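Local atomic coordinates of cyclic UMP-AMP synthase (Rhodothermus marinus SG0.5JP17-172, PDB entry 6E0K), a protein that synthesises the cyclic dinucleotide 3',3'-cUAMP from UTP and ATP as the second messenger of a CBASS defence against bacteriophage. Residues I239-K243 with F275-D280; H24-R28 with L103-Y107. All blocks are in the same frame, centred on the assembly; numbering follows the deposited sequence.

Overall arrangement
Contacts 1 and 2 both join helices, on opposite sides of the chain's centre, but with different chemistry. Contact 2 (24-28 with 103-107) joins two helices beside the mixed sheet of the nucleotidyltransferase core, whereas contact 1 (239-243 with 275-280) belongs to the helix-rich part formed by helices 186-202, 212-220, 231-244 and 269-285. Their centres lie about 42 Å apart, and they share no helix. Both are largely buried. Contact 1 is the more extensive, an aliphatic interface edged by a lysine-aspartate salt bridge; contact 2 is smaller and turns on a tyrosine whose hydroxyl is hydrogen-bonded to a serine.

Contact 1 (I239-K243 with F275-D280); sequences INWLK and FLRYMD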
loop_
_atom_site.group_PDB
_atom_site.type_symbol
_atom_site.label_atom_id
_atom_site.label_comp_id
_atom_site.label_asym_id
_atom_site.label_seq_id
_atom_site.Cartn_x
_atom_site.Cartn_y
_atom_site.Cartn_z
ATOM N N ILE A 239 -20.066 5.043 4.529
ATOM C CA ILE A 239 -20.438 5.493 3.191
ATOM C C ILE A 239 -21.210 6.802 3.266
ATOM O O ILE A 239 -21.004 7.703 2.446
ATOM C CB ILE A 239 -21.244 4.410 2.445
ATOM C CG1 ILE A 239 -20.361 3.189 2.142
ATOM C CG2 ILE A 239 -21.881 4.998 1.165
ATOM C CD1 ILE A 239 -19.167 3.478 1.205
ATOM N N ASN A 240 -22.086 6.942 4.258
ATOM C CA ASN A 240 -22.840 8.187 4.372
ATOM C C ASN A 240 -21.949 9.368 4.731
ATOM O O ASN A 240 -22.192 10.483 4.254
ATOM C CB ASN A 240 -23.969 8.027 5.380
ATOM C CG ASN A 240 -25.154 7.298 4.781
ATOM O OD1 ASN A 240 -25.463 7.477 3.599
ATOM N ND2 ASN A 240 -25.813 6.472 5.575
ATOM N N TRP A 241 -20.922 9.158 5.556
ATOM C CA TRP A 241 -20.005 10.258 5.841
ATOM C C TRP A 241 -19.214 10.649 4.596
ATOM O O TRP A 241 -19.048 11.841 4.310
ATOM C CB TRP A 241 -19.060 9.891 6.988
ATOM C CG TRP A 241 -18.166 11.033 7.368
ATOM C CD1 TRP A 241 -18.441 12.019 8.274
ATOM C CD2 TRP A 241 -16.865 11.329 6.841
ATOM N NE1 TRP A 241 -17.393 12.906 8.348
ATOM C CE2 TRP A 241 -16.420 12.511 7.469
ATOM C CE3 TRP A 241 -16.033 10.712 5.897
ATOM C CZ2 TRP A 241 -15.177 13.078 7.195
ATOM C CZ3 TRP A 241 -14.801 11.282 5.616
ATOM C CH2 TRP A 241 -14.384 12.454 6.264
ATOM N N LEU A 242 -18.717 9.665 3.843
ATOM C CA LEU A 242 -17.959 9.966 2.629
ATOM C C LEU A 242 -18.808 10.719 1.604
ATOM O O LEU A 242 -18.309 11.615 0.908
ATOM C CB LEU A 242 -17.407 8.668 2.027
ATOM C CG LEU A 242 -16.201 8.074 2.767
ATOM C CD1 LEU A 242 -15.953 6.643 2.324
ATOM C CD2 LEU A 242 -14.948 8.927 2.544
ATOM N N LYS A 243 -20.098 10.377 1.503
ATOM C CA LYS A 243 -20.977 11.045 0.543
ATOM C C LYS A 243 -21.133 12.524 0.852
ATOM O O LYS A 243 -21.365 13.329 -0.063
ATOM C CB LYS A 243 -22.344 10.351 0.530
ATOM C CG LYS A 243 -22.364 9.094 -0.314
ATOM C CD LYS A 243 -23.520 8.172 0.051
ATOM C CE LYS A 243 -24.867 8.783 -0.213
ATOM N NZ LYS A 243 -25.932 7.777 0.110
ATOM N N PHE A 275 -17.262 4.871 -6.692
ATOM C CA PHE A 275 -17.250 3.786 -5.716
ATOM C C PHE A 275 -18.394 3.939 -4.721
ATOM O O PHE A 275 -19.073 2.962 -4.390
ATOM C CB PHE A 275 -15.891 3.746 -5.005
ATOM C CG PHE A 275 -15.895 2.970 -3.710
ATOM C CD1 PHE A 275 -15.925 1.584 -3.714
ATOM C CD2 PHE A 275 -15.871 3.629 -2.493
ATOM C CE1 PHE A 275 -15.932 0.865 -2.532
ATOM C CE2 PHE A 275 -15.870 2.906 -1.293
ATOM C CZ PHE A 275 -15.910 1.518 -1.321
ATOM N N LEU A 276 -18.646 5.165 -4.259
ATOM C CA LEU A 276 -19.728 5.369 -3.300
ATOM C C LEU A 276 -21.086 5.056 -3.919
ATOM O O LEU A 276 -21.951 4.473 -3.251
ATOM C CB LEU A 276 -19.712 6.801 -2.769
ATOM C CG LEU A 276 -18.421 7.222 -2.062
ATOM C CD1 LEU A 276 -18.535 8.694 -1.676
ATOM C CD2 LEU A 276 -18.119 6.360 -0.833
ATOM N N ARG A 277 -21.286 5.427 -5.190
ATOM C CA ARG A 277 -22.526 5.073 -5.884
ATOM C C ARG A 277 -22.703 3.560 -5.971
ATOM O O ARG A 277 -23.815 3.046 -5.781
ATOM C CB ARG A 277 -22.560 5.691 -7.287
ATOM C CG ARG A 277 -22.831 7.177 -7.306
ATOM C CD ARG A 277 -23.143 7.679 -8.715
ATOM N NE ARG A 277 -22.048 7.496 -9.667
ATOM C CZ ARG A 277 -21.063 8.367 -9.862
ATOM N NH1 ARG A 277 -20.994 9.480 -9.139
ATOM N NH2 ARG A 277 -20.138 8.118 -10.780
ATOM N N TYR A 278 -21.619 2.823 -6.239
ATOM C CA TYR A 278 -21.752 1.376 -6.349
ATOM C C TYR A 278 -22.042 0.747 -4.987
ATOM O O TYR A 278 -22.814 -0.213 -4.892
ATOM C CB TYR A 278 -20.492 0.767 -6.991
ATOM C CG TYR A 278 -20.512 0.774 -8.513
ATOM C CD1 TYR A 278 -20.287 1.946 -9.228
ATOM C CD2 TYR A 278 -20.753 -0.395 -9.227
ATOM C CE1 TYR A 278 -20.292 1.948 -10.620
ATOM C CE2 TYR A 278 -20.769 -0.399 -10.608
ATOM C CZ TYR A 278 -20.545 0.770 -11.300
ATOM O OH TYR A 278 -20.561 0.782 -12.688
ATOM N N MET A 279 -21.466 1.297 -3.914
ATOM C CA MET A 279 -21.785 0.791 -2.581
ATOM C C MET A 279 -23.229 1.087 -2.210
ATOM O O MET A 279 -23.907 0.233 -1.631
ATOM C CB MET A 279 -20.835 1.396 -1.549
ATOM C CG MET A 279 -19.397 0.921 -1.707
ATOM S SD MET A 279 -19.156 -0.885 -1.529
ATOM C CE MET A 279 -18.949 -1.372 -3.241
ATOM N N ASP A 280 -23.716 2.287 -2.544
ATOM C CA ASP A 280 -25.124 2.613 -2.337
ATOM C C ASP A 280 -26.024 1.609 -3.045
ATOM O O ASP A 280 -26.994 1.105 -2.466
ATOM C CB ASP A 280 -25.415 4.012 -2.875
ATOM C CG ASP A 280 -25.165 5.117 -1.872
ATOM O OD1 ASP A 280 -25.142 4.866 -0.649
ATOM O OD2 ASP A 280 -25.030 6.277 -2.330
#
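Ile-239 enters the facing helix as a knob into a hole lined by Phe-275, Leu-276, Met-279 and Asp-280. CD1, at the end of its longer branch, does most of the touching. This methyl meets CD2 of Leu-276 at 3.7 Å, where the two side chains run alongside each other pointing opposite ways, and CB of Met-279 at 3.8 Å, where they are nearly perpendicular. It also approaches CE2 of the Phe-275 ring obliquely, while CG of Met-279 covers one face of that ring near the rim. The second branch of Ile-239, CG2, touches OD1 of Asp-280.

Further along, Leu-242 brings its CB to within 3.7 Å of Leu-276 CD2, and its CD1 touches the same methyl; CD2 of Leu-276 thus touches both Ile-239 and Leu-242.

Lys-243 closes the interface at its polar margin. A bend at chi3 (64°) turns its end toward Asp-280, and CG lies against CD1 of Leu-276. NZ donates to OD2 of Asp-280 at 3.0 Å, on the syn side and 24° out of the carboxylate plane, and more weakly to OD1 at 3.1 Å, so both oxygens share the salt bridge.

Phe-193 of helix 186-202 packs on Ile-239, Phe-275 and Met-279, and Leu-218 of helix 212-220 on Leu-242 and Phe-275. Segments 239-243 and 275-280 run roughly antiparallel, at 142° between their directions, and form part of a helical bundle that includes the helices bearing the ATP-binding residues Lys-194 and Ser-212.

Contact 2 (H24-R28 with L103-Y107); sequences HESIR and LTDYY
Tyr-107, Ile-27 and Ser-26 bury the most surface where helices 18-32 and 92-107 pack beside the sheet of the nucleotidyltransferase fold. Tyr-107 contributes the largest share: with CG anti to the carbonyl carbon (chi1 -63°), its ring spans much of the gap between the axes of segments 24-28 and 103-107, 11.5 Å apart at closest approach, and its hydroxyl arrives beside the backbone of the other helix. The segments cross at 111°, closer to perpendicular than to antiparallel.

Ile-27 supplies the apolar half of the interface. Its side chain lies athwart that of Tyr-107, and CD1 is 4.0 Å from CE2 of the ring and 3.4 Å from its OH. The same methyl faces CD2 of Leu-103 at 4.2 Å. Within helix 92-107, that leucine methyl also sits at the edge of the Tyr-107 ring, while CD2 of Tyr-106 lies over the centre of one face, so neighbours on its own helix help to set the ring's orientation.

On the sheet, Val-121 of strand 119-122 touches Ile-27, Leu-103 and Tyr-107; Leu-103 also rests on Leu-119, a UTP-binding residue.

Ser-26 provides the polar half. Its OG, anti to the backbone N (chi1 -179°), comes in near the plane of the Tyr-107 ring at its edge and shares a short hydrogen bond of 2.6 Å with the tyrosine OH.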
loop_
_atom_site.group_PDB
_atom_site.type_symbol
_atom_site.label_atom_id
_atom_site.label_comp_id
_atom_site.label_asym_id
_atom_site.label_seq_id
_atom_site.Cartn_x
_atom_site.Cartn_y
_atom_site.Cartn_z
ATOM N N HIS A 24 8.339 -13.705 2.553
ATOM C CA HIS A 24 9.190 -12.667 3.128
ATOM C C HIS A 24 10.464 -13.267 3.723
ATOM O O HIS A 24 11.585 -12.806 3.441
ATOM C CB HIS A 24 8.363 -11.920 4.180
ATOM C CG HIS A 24 9.123 -10.892 4.948
ATOM N ND1 HIS A 24 8.726 -10.461 6.196
ATOM C CD2 HIS A 24 10.219 -10.162 4.626
ATOM C CE1 HIS A 24 9.562 -9.529 6.622
ATOM N NE2 HIS A 24 10.483 -9.340 5.693
ATOM N N GLU A 25 10.308 -14.320 4.532
ATOM C CA GLU A 25 11.462 -14.950 5.163
ATOM C C GLU A 25 12.388 -15.561 4.125
ATOM O O GLU A 25 13.607 -15.544 4.297
ATOM C CB GLU A 25 10.993 -16.013 6.159
ATOM C CG GLU A 25 10.184 -15.428 7.316
ATOM C CD GLU A 25 9.586 -16.487 8.234
ATOM O OE1 GLU A 25 9.845 -17.692 8.021
ATOM O OE2 GLU A 25 8.855 -16.106 9.175
ATOM N N SER A 26 11.827 -16.061 3.021
ATOM C CA SER A 26 12.658 -16.601 1.944
ATOM C C SER A 26 13.520 -15.522 1.292
ATOM O O SER A 26 14.729 -15.716 1.107
ATOM C CB SER A 26 11.769 -17.281 0.900
ATOM O OG SER A 26 12.550 -17.839 -0.145
ATOM N N ILE A 27 12.916 -14.391 0.903
ATOM C CA ILE A 27 13.702 -13.291 0.337
ATOM C C ILE A 27 14.787 -12.855 1.314
ATOM O O ILE A 27 15.944 -12.627 0.925
ATOM C CB ILE A 27 12.787 -12.114 -0.039
ATOM C CG1 ILE A 27 11.746 -12.540 -1.094
ATOM C CG2 ILE A 27 13.630 -10.928 -0.515
ATOM C CD1 ILE A 27 12.347 -12.860 -2.449
ATOM N N ARG A 28 14.431 -12.725 2.596
ATOM C CA ARG A 28 15.415 -12.324 3.598
ATOM C C ARG A 28 16.564 -13.317 3.658
ATOM O O ARG A 28 17.734 -12.929 3.741
ATOM C CB ARG A 28 14.731 -12.207 4.962
ATOM C CG ARG A 28 15.657 -11.865 6.109
ATOM C CD ARG A 28 14.837 -11.732 7.388
ATOM N NE ARG A 28 14.149 -10.442 7.445
ATOM C CZ ARG A 28 13.046 -10.211 8.149
ATOM N NH1 ARG A 28 12.493 -11.190 8.856
ATOM N NH2 ARG A 28 12.497 -9.003 8.143
ATOM N N LEU A 103 19.584 -12.392 -5.382
ATOM C CA LEU A 103 18.386 -13.192 -5.616
ATOM C C LEU A 103 18.638 -14.265 -6.669
ATOM O O LEU A 103 18.198 -15.407 -6.516
ATOM C CB LEU A 103 17.235 -12.284 -6.036
ATOM C CG LEU A 103 16.839 -11.270 -4.962
ATOM C CD1 LEU A 103 15.853 -10.255 -5.542
ATOM C CD2 LEU A 103 16.255 -11.988 -3.756
ATOM N N THR A 104 19.328 -13.911 -7.751
ATOM C CA THR A 104 19.640 -14.884 -8.790
ATOM C C THR A 104 20.523 -16.008 -8.256
ATOM O O THR A 104 20.326 -17.178 -8.604
ATOM C CB THR A 104 20.319 -14.172 -9.961
ATOM O OG1 THR A 104 19.443 -13.145 -10.462
ATOM C CG2 THR A 104 20.637 -15.154 -11.073
ATOM N N ASP A 105 21.505 -15.672 -7.414
ATOM C CA ASP A 105 22.369 -16.708 -6.847
ATOM C C ASP A 105 21.554 -17.706 -6.043
ATOM O O ASP A 105 21.817 -18.914 -6.079
ATOM C CB ASP A 105 23.439 -16.096 -5.935
ATOM C CG ASP A 105 24.528 -15.342 -6.690
ATOM O OD1 ASP A 105 24.695 -15.532 -7.916
ATOM O OD2 ASP A 105 25.244 -14.554 -6.026
ATOM N N TYR A 106 20.560 -17.217 -5.305
ATOM C CA TYR A 106 19.825 -18.092 -4.402
ATOM C C TYR A 106 18.741 -18.891 -5.128
ATOM O O TYR A 106 18.657 -20.116 -4.971
ATOM C CB TYR A 106 19.232 -17.272 -3.257
ATOM C CG TYR A 106 18.484 -18.115 -2.255
ATOM C CD1 TYR A 106 19.161 -18.800 -1.256
ATOM C CD2 TYR A 106 17.106 -18.225 -2.320
ATOM C CE1 TYR A 106 18.477 -19.581 -0.344
ATOM C CE2 TYR A 106 16.413 -18.992 -1.417
ATOM C CZ TYR A 106 17.102 -19.669 -0.430
ATOM O OH TYR A 106 16.386 -20.433 0.468
ATOM N N TYR A 107 17.899 -18.226 -5.928
ATOM C CA TYR A 107 16.759 -18.886 -6.559
ATOM C C TYR A 107 17.063 -19.450 -7.941
ATOM O O TYR A 107 16.330 -20.340 -8.400
ATOM C CB TYR A 107 15.581 -17.922 -6.704
ATOM C CG TYR A 107 15.032 -17.416 -5.399
ATOM C CD1 TYR A 107 14.185 -18.209 -4.634
ATOM C CD2 TYR A 107 15.342 -16.127 -4.937
ATOM C CE1 TYR A 107 13.672 -17.746 -3.431
ATOM C CE2 TYR A 107 14.850 -15.666 -3.738
ATOM C CZ TYR A 107 14.008 -16.474 -2.990
ATOM O OH TYR A 107 13.511 -16.007 -1.790
#